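Local coordinates for putative oxidoreductase (Salmonella enterica subsp. enterica serovar Typhimurium, PDB 3NX4), which binds NADP and probably reduces acryloyl-CoA with NADPH, as a member of the medium-chain dehydrogenase/reductase family, at residues 3-8 with 57-61; 161-165 with 186-192. The contacts are given in a common frame with arbitrary orientation. Numbering follows the deposited sequence.

Contact 1. Residues 3-8 with 57-61; sequences ALILEQ and FPMIP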
ATOM      1  N   ALA A   3     -26.951 -16.877  26.586  1.00 49.98           N
ATOM      2  CA  ALA A   3     -25.988 -16.545  25.558  1.00 57.00           C
ATOM      3  C   ALA A   3     -26.211 -17.323  24.266  1.00 59.56           C
ATOM      4  O   ALA A   3     -26.762 -18.415  24.284  1.00 57.08           O
ATOM      5  CB  ALA A   3     -24.593 -16.788  26.069  1.00 55.03           C
ATOM      6  N   LEU A   4     -25.758 -16.770  23.149  1.00 54.70           N
ATOM      7  CA  LEU A   4     -25.833 -17.478  21.888  1.00 47.12           C
ATOM      8  C   LEU A   4     -24.635 -18.405  21.858  1.00 53.22           C
ATOM      9  O   LEU A   4     -23.508 -17.971  22.035  1.00 56.38           O
ATOM     10  CB  LEU A   4     -25.810 -16.510  20.709  1.00 47.54           C
ATOM     11  CG  LEU A   4     -25.460 -17.042  19.321  1.00 49.66           C
ATOM     12  CD1 LEU A   4     -26.288 -18.237  18.951  1.00 53.28           C
ATOM     13  CD2 LEU A   4     -25.599 -15.957  18.275  1.00 44.47           C
ATOM     14  N   ILE A   5     -24.883 -19.685  21.636  1.00 52.97           N
ATOM     15  CA  ILE A   5     -23.832 -20.684  21.680  1.00 55.58           C
ATOM     16  C   ILE A   5     -23.611 -21.399  20.369  1.00 59.95           C
ATOM     17  O   ILE A   5     -24.556 -21.805  19.721  1.00 56.61           O
ATOM     18  CB  ILE A   5     -24.129 -21.744  22.748  1.00 61.80           C
ATOM     19  CG1 ILE A   5     -24.095 -21.116  24.137  1.00 65.92           C
ATOM     20  CG2 ILE A   5     -23.140 -22.877  22.647  1.00 58.88           C
ATOM     21  CD1 ILE A   5     -22.716 -20.855  24.649  1.00 62.76           C
ATOM     22  N   LEU A   6     -22.350 -21.552  19.993  1.00 62.36           N
ATOM     23  CA  LEU A   6     -21.993 -22.245  18.770  1.00 67.77           C
ATOM     24  C   LEU A   6     -21.345 -23.576  19.085  1.00 76.53           C
ATOM     25  O   LEU A   6     -20.397 -23.643  19.851  1.00 73.61           O
ATOM     26  CB  LEU A   6     -21.017 -21.420  17.933  1.00 61.06           C
ATOM     27  CG  LEU A   6     -21.449 -20.027  17.486  1.00 52.98           C
ATOM     28  CD1 LEU A   6     -20.403 -19.436  16.575  1.00 51.52           C
ATOM     29  CD2 LEU A   6     -22.783 -20.069  16.806  1.00 47.40           C
ATOM     30  N   GLU A   7     -21.868 -24.627  18.462  1.00 89.64           N
ATOM     31  CA  GLU A   7     -21.353 -25.983  18.589  1.00102.16           C
ATOM     32  C   GLU A   7     -21.387 -26.608  17.201  1.00103.32           C
ATOM     33  O   GLU A   7     -22.286 -26.310  16.420  1.00103.12           O
ATOM     34  CB  GLU A   7     -22.242 -26.793  19.531  1.00110.74           C
ATOM     35  CG  GLU A   7     -22.392 -26.201  20.917  1.00115.91           C
ATOM     36  CD  GLU A   7     -23.773 -26.424  21.495  1.00119.76           C
ATOM     37  OE1 GLU A   7     -24.763 -26.149  20.789  1.00121.88           O
ATOM     38  OE2 GLU A   7     -23.871 -26.858  22.661  1.00120.72           O
ATOM     39  N   GLN A   8     -20.420 -27.461  16.873  1.00104.17           N
ATOM     40  CA  GLN A   8     -20.440 -28.106  15.563  1.00107.94           C
ATOM     41  C   GLN A   8     -20.605 -29.613  15.709  1.00117.51           C
ATOM     42  O   GLN A   8     -19.748 -30.281  16.280  1.00110.50           O
ATOM     43  CB  GLN A   8     -19.159 -27.797  14.791  1.00100.82           C
ATOM     44  CG  GLN A   8     -17.894 -28.237  15.491  1.00 97.17           C
ATOM     45  CD  GLN A   8     -16.676 -28.133  14.601  1.00 96.32           C
ATOM     46  OE1 GLN A   8     -16.790 -27.916  13.397  1.00 93.90           O
ATOM     47  NE2 GLN A   8     -15.499 -28.288  15.190  1.00 97.37           N
ATOM     48  N   PHE A  57     -14.532 -24.875  19.997  1.00 76.92           N
ATOM     49  CA  PHE A  57     -15.940 -25.010  20.340  1.00 69.93           C
ATOM     50  C   PHE A  57     -16.049 -25.724  21.675  1.00 70.35           C
ATOM     51  O   PHE A  57     -15.199 -26.539  22.002  1.00 75.49           O
ATOM     52  CB  PHE A  57     -16.671 -25.813  19.273  1.00 73.33           C
ATOM     53  CG  PHE A  57     -16.817 -25.099  17.965  1.00 75.02           C
ATOM     54  CD1 PHE A  57     -17.932 -24.337  17.705  1.00 73.72           C
ATOM     55  CD2 PHE A  57     -15.848 -25.202  16.996  1.00 73.56           C
ATOM     56  CE1 PHE A  57     -18.072 -23.686  16.507  1.00 67.86           C
ATOM     57  CE2 PHE A  57     -15.990 -24.557  15.798  1.00 73.80           C
ATOM     58  CZ  PHE A  57     -17.102 -23.794  15.557  1.00 68.84           C
ATOM     59  N   PRO A  58     -17.087 -25.448  22.447  1.00 67.43           N
ATOM     60  CA  PRO A  58     -18.129 -24.476  22.125  1.00 64.85           C
ATOM     61  C   PRO A  58     -17.659 -23.030  22.251  1.00 65.44           C
ATOM     62  O   PRO A  58     -16.758 -22.729  23.021  1.00 66.06           O
ATOM     63  CB  PRO A  58     -19.191 -24.773  23.172  1.00 64.76           C
ATOM     64  CG  PRO A  58     -18.419 -25.224  24.338  1.00 67.22           C
ATOM     65  CD  PRO A  58     -17.227 -25.962  23.815  1.00 66.73           C
HETATM   66  N   MSE A  59     -18.275 -22.146  21.480  1.00 66.02           N
HETATM   67  CA  MSE A  59     -17.891 -20.747  21.470  1.00 63.07           C
HETATM   68  C   MSE A  59     -19.056 -19.778  21.562  1.00 57.78           C
HETATM   69  O   MSE A  59     -20.076 -19.972  20.935  1.00 56.31           O
HETATM   70  CB  MSE A  59     -17.104 -20.463  20.190  1.00 60.30           C
HETATM   71  CG  MSE A  59     -16.866 -19.000  19.904  1.00 59.30           C
HETATM   72 SE   MSE A  59     -15.522 -18.265  21.055  0.75 59.63          SE
HETATM   73  CE  MSE A  59     -14.104 -19.467  20.587  1.00 72.93           C
ATOM     74  N   ILE A  60     -18.881 -18.710  22.324  1.00 56.71           N
ATOM     75  CA  ILE A  60     -19.865 -17.649  22.358  1.00 49.69           C
ATOM     76  C   ILE A  60     -19.290 -16.628  21.387  1.00 46.57           C
ATOM     77  O   ILE A  60     -18.225 -16.086  21.625  1.00 49.86           O
ATOM     78  CB  ILE A  60     -19.966 -17.003  23.726  1.00 47.74           C
ATOM     79  CG1 ILE A  60     -20.502 -17.997  24.749  1.00 56.71           C
ATOM     80  CG2 ILE A  60     -20.869 -15.806  23.676  1.00 44.09           C
ATOM     81  CD1 ILE A  60     -21.010 -17.331  25.985  1.00 60.68           C
ATOM     82  N   PRO A  61     -19.988 -16.374  20.290  1.00 44.30           N
ATOM     83  CA  PRO A  61     -19.470 -15.460  19.272  1.00 40.70           C
ATOM     84  C   PRO A  61     -19.795 -14.015  19.629  1.00 40.30           C
ATOM     85  O   PRO A  61     -20.402 -13.752  20.675  1.00 39.56           O
ATOM     86  CB  PRO A  61     -20.236 -15.883  18.023  1.00 42.71           C
ATOM     87  CG  PRO A  61     -21.575 -16.294  18.560  1.00 42.12           C
ATOM     88  CD  PRO A  61     -21.279 -16.969  19.893  1.00 39.61           C
TER
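F57 turns one face of its ring to the aliphatic part of Q8: CG of Q8 sits 4.1 Å from the F57 ring centroid, 16° off the normal, a CH-pi contact. The edge of the same ring meets backbone, with CD1 of F57 3.3 Å from O of L6. CB of L6 adds an apolar touch at 4.0 Å to CE1 of F57. Follow the chain on from F57, through the cis peptide bond before P58, and it runs antiparallel to strand 3-8. L6 and M59 form a hydrogen-bonded pair here, N of L6 to O of M59 at 2.9 Å and N of M59 to O of L6 at 3.1 Å. CA of P58 makes a further CH...O contact with O of L6 at 3.3 Å. It is a single antiparallel bridge; toward L4 it cannot continue, because P61 has no NH and brings CD to 3.2 Å from O of L4. Strand 2-8 pairs on its other edge with strand 13-19, so the loop leading into strand 64-72 is tied to this N-terminal hairpin in the GroES-like part of the medium-chain reductase fold. Toward I60 and P61 the side-chain contacts are apolar. CD1 of I60 reaches CB of A3 at 3.6 Å, and CG1 of I60 lies 3.6 Å from CD1 of I5, whose CA-to-CB bond points away although its end bends back. P61 is held by two leucines, its CB 3.8 Å from CD1 of L6 and its CG 4.0 Å from CG of L4; I47 of helix 41-48 touches both L4 and P61.

Contact 2. Residues 161-165 with 186-192; sequences STAVA and YLKSLGA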
ATOM      1  N   SER A 161     -21.386   1.685   4.805  1.00 21.30           N
ATOM      2  CA  SER A 161     -22.347   2.712   5.192  1.00 25.77           C
ATOM      3  C   SER A 161     -21.676   3.766   6.063  1.00 25.41           C
ATOM      4  O   SER A 161     -21.870   4.970   5.865  1.00 26.41           O
ATOM      5  CB  SER A 161     -23.534   2.096   5.961  1.00 26.39           C
ATOM      6  OG  SER A 161     -24.313   1.273   5.112  1.00 26.83           O
ATOM      7  N   THR A 162     -20.894   3.306   7.036  1.00 24.65           N
ATOM      8  CA  THR A 162     -20.227   4.224   7.956  1.00 19.87           C
ATOM      9  C   THR A 162     -19.236   5.089   7.177  1.00 19.73           C
ATOM     10  O   THR A 162     -19.149   6.302   7.378  1.00 24.59           O
ATOM     11  CB  THR A 162     -19.491   3.476   9.092  1.00 23.99           C
ATOM     12  OG1 THR A 162     -20.327   2.437   9.617  1.00 26.95           O
ATOM     13  CG2 THR A 162     -19.129   4.446  10.225  1.00 26.76           C
ATOM     14  N   ALA A 163     -18.500   4.451   6.276  1.00 18.24           N
ATOM     15  CA  ALA A 163     -17.497   5.150   5.463  1.00 21.37           C
ATOM     16  C   ALA A 163     -18.126   6.276   4.637  1.00 21.94           C
ATOM     17  O   ALA A 163     -17.592   7.387   4.555  1.00 23.33           O
ATOM     18  CB  ALA A 163     -16.791   4.160   4.543  1.00 22.23           C
ATOM     19  N   VAL A 164     -19.260   5.976   4.013  1.00 25.07           N
ATOM     20  CA  VAL A 164     -19.944   6.960   3.165  1.00 22.26           C
ATOM     21  C   VAL A 164     -20.357   8.150   4.041  1.00 23.50           C
ATOM     22  O   VAL A 164     -20.120   9.309   3.690  1.00 22.78           O
ATOM     23  CB  VAL A 164     -21.175   6.328   2.472  1.00 22.99           C
ATOM     24  CG1 VAL A 164     -22.100   7.410   1.848  1.00 25.91           C
ATOM     25  CG2 VAL A 164     -20.734   5.281   1.418  1.00 21.46           C
ATOM     26  N   ALA A 165     -20.931   7.847   5.204  1.00 22.49           N
ATOM     27  CA  ALA A 165     -21.420   8.875   6.125  1.00 24.30           C
ATOM     28  C   ALA A 165     -20.291   9.752   6.659  1.00 22.19           C
ATOM     29  O   ALA A 165     -20.435  10.969   6.751  1.00 27.18           O
ATOM     30  CB  ALA A 165     -22.183   8.238   7.287  1.00 25.12           C
ATOM     31  N   TYR A 186     -30.924   4.312  -0.262  1.00 26.26           N
ATOM     32  CA  TYR A 186     -30.310   4.286   1.050  1.00 27.64           C
ATOM     33  C   TYR A 186     -28.915   4.926   0.970  1.00 31.22           C
ATOM     34  O   TYR A 186     -28.548   5.737   1.818  1.00 25.71           O
ATOM     35  CB  TYR A 186     -30.251   2.839   1.550  1.00 28.59           C
ATOM     36  CG  TYR A 186     -29.328   2.599   2.725  1.00 32.10           C
ATOM     37  CD1 TYR A 186     -29.697   2.970   4.017  1.00 32.41           C
ATOM     38  CD2 TYR A 186     -28.102   1.969   2.550  1.00 30.95           C
ATOM     39  CE1 TYR A 186     -28.853   2.736   5.100  1.00 28.98           C
ATOM     40  CE2 TYR A 186     -27.246   1.741   3.628  1.00 24.67           C
ATOM     41  CZ  TYR A 186     -27.629   2.121   4.893  1.00 29.22           C
ATOM     42  OH  TYR A 186     -26.784   1.879   5.954  1.00 27.24           O
ATOM     43  N   LEU A 187     -28.152   4.589  -0.068  1.00 24.90           N
ATOM     44  CA  LEU A 187     -26.795   5.134  -0.221  1.00 23.22           C
ATOM     45  C   LEU A 187     -26.825   6.642  -0.452  1.00 26.04           C
ATOM     46  O   LEU A 187     -26.004   7.383   0.103  1.00 27.78           O
ATOM     47  CB  LEU A 187     -26.043   4.437  -1.366  1.00 21.94           C
ATOM     48  CG  LEU A 187     -25.691   2.969  -1.127  1.00 28.61           C
ATOM     49  CD1 LEU A 187     -25.171   2.323  -2.401  1.00 32.39           C
ATOM     50  CD2 LEU A 187     -24.683   2.824   0.021  1.00 27.97           C
ATOM     51  N   LYS A 188     -27.776   7.100  -1.266  1.00 24.16           N
ATOM     52  CA  LYS A 188     -27.961   8.532  -1.466  1.00 28.21           C
ATOM     53  C   LYS A 188     -28.261   9.235  -0.141  1.00 32.36           C
ATOM     54  O   LYS A 188     -27.737  10.321   0.128  1.00 31.46           O
ATOM     55  CB  LYS A 188     -29.069   8.812  -2.494  1.00 29.71           C
ATOM     56  CG  LYS A 188     -28.670   8.446  -3.933  1.00 45.07           C
ATOM     57  CD  LYS A 188     -29.849   8.612  -4.906  1.00 59.29           C
ATOM     58  CE  LYS A 188     -29.571   8.002  -6.289  1.00 72.07           C
ATOM     59  NZ  LYS A 188     -28.511   8.721  -7.059  1.00 79.75           N
ATOM     60  N   SER A 189     -29.079   8.608   0.699  1.00 31.01           N
ATOM     61  CA  SER A 189     -29.458   9.240   1.962  1.00 32.17           C
ATOM     62  C   SER A 189     -28.274   9.319   2.942  1.00 32.74           C
ATOM     63  O   SER A 189     -28.222  10.209   3.791  1.00 31.28           O
ATOM     64  CB  SER A 189     -30.650   8.527   2.611  1.00 38.92           C
ATOM     65  OG  SER A 189     -30.249   7.305   3.207  1.00 47.28           O
ATOM     66  N   LEU A 190     -27.333   8.385   2.822  1.00 28.49           N
ATOM     67  CA  LEU A 190     -26.113   8.406   3.635  1.00 28.80           C
ATOM     68  C   LEU A 190     -25.138   9.500   3.194  1.00 27.78           C
ATOM     69  O   LEU A 190     -24.240   9.895   3.954  1.00 27.04           O
ATOM     70  CB  LEU A 190     -25.412   7.054   3.589  1.00 25.74           C
ATOM     71  CG  LEU A 190     -26.045   5.885   4.336  1.00 30.60           C
ATOM     72  CD1 LEU A 190     -25.271   4.613   4.032  1.00 31.94           C
ATOM     73  CD2 LEU A 190     -26.051   6.157   5.825  1.00 33.45           C
ATOM     74  N   GLY A 191     -25.314   9.975   1.963  1.00 28.66           N
ATOM     75  CA  GLY A 191     -24.507  11.062   1.432  1.00 31.04           C
ATOM     76  C   GLY A 191     -23.712  10.740   0.173  1.00 32.20           C
ATOM     77  O   GLY A 191     -22.918  11.566  -0.284  1.00 34.12           O
ATOM     78  N   ALA A 192     -23.906   9.553  -0.396  1.00 27.89           N
ATOM     79  CA  ALA A 192     -23.192   9.201  -1.630  1.00 29.38           C
ATOM     80  C   ALA A 192     -23.591  10.153  -2.755  1.00 31.64           C
ATOM     81  O   ALA A 192     -24.770  10.404  -2.963  1.00 29.94           O
ATOM     82  CB  ALA A 192     -23.452   7.768  -2.026  1.00 28.50           C
TER
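Start with Y186, whose chi1 is t (165°): its CA-to-CB bond points sideways, yet the ring extends across to helix 158-169 and its OH donates a 2.7 Å hydrogen bond to OG of S161. S161 is in the m rotamer, and its OG also bonds to the carbonyl O of G157 one turn back. Beyond that polar link, toward the C-terminal end of helix 184-190, the contact is apolar. L190, chi1 m and chi2 t, points at the other helix and brings CD1 to 3.6 Å from CB of S161. V164, in t, directs CG1 toward the end of helix 184-190, 3.8 Å from CB of L190, 3.6 Å from N of A192 and 4.1 Å from CB of A192. G191, with phi 121°, closes that helix in a Schellman motif, in which N of A192 bonds to O of L187 at 3.1 Å; the turn puts A192 beside V164. The segment axes come within 9.5 Å at 40°. In the Rossmann-type nucleotide-binding domain the two helices are the connections of successive beta-alpha-beta crossovers that share strand 174-178. L187 packs on A176 and S178 of that strand. Chemically, then, one hydroxyl-hydroxyl bond stands at the Y186 end of an otherwise apolar interface, and the shared OG of S161 couples Y186 to the G157 carbonyl, next to the NADP-binding residues S156 and G158.

In the fold
Contact 1 and contact 2 lie on opposite sides of the chain's centre, their own centres 34 Å apart and their nearest atoms about 19 Å apart, so they do not touch. They also follow in series along the chain: the first belongs to the GroES-like part, the second to the nucleotide-binding domain. NADP relates to them unequally. The side chain of L187 in contact 2 is about 5 Å from a bound NADP and about 4 Å from the side chains of S156 and S178, both of which bind the cofactor. In contact 1 the side chain of P61 remains about 14 Å from NADP, away from the binding residues.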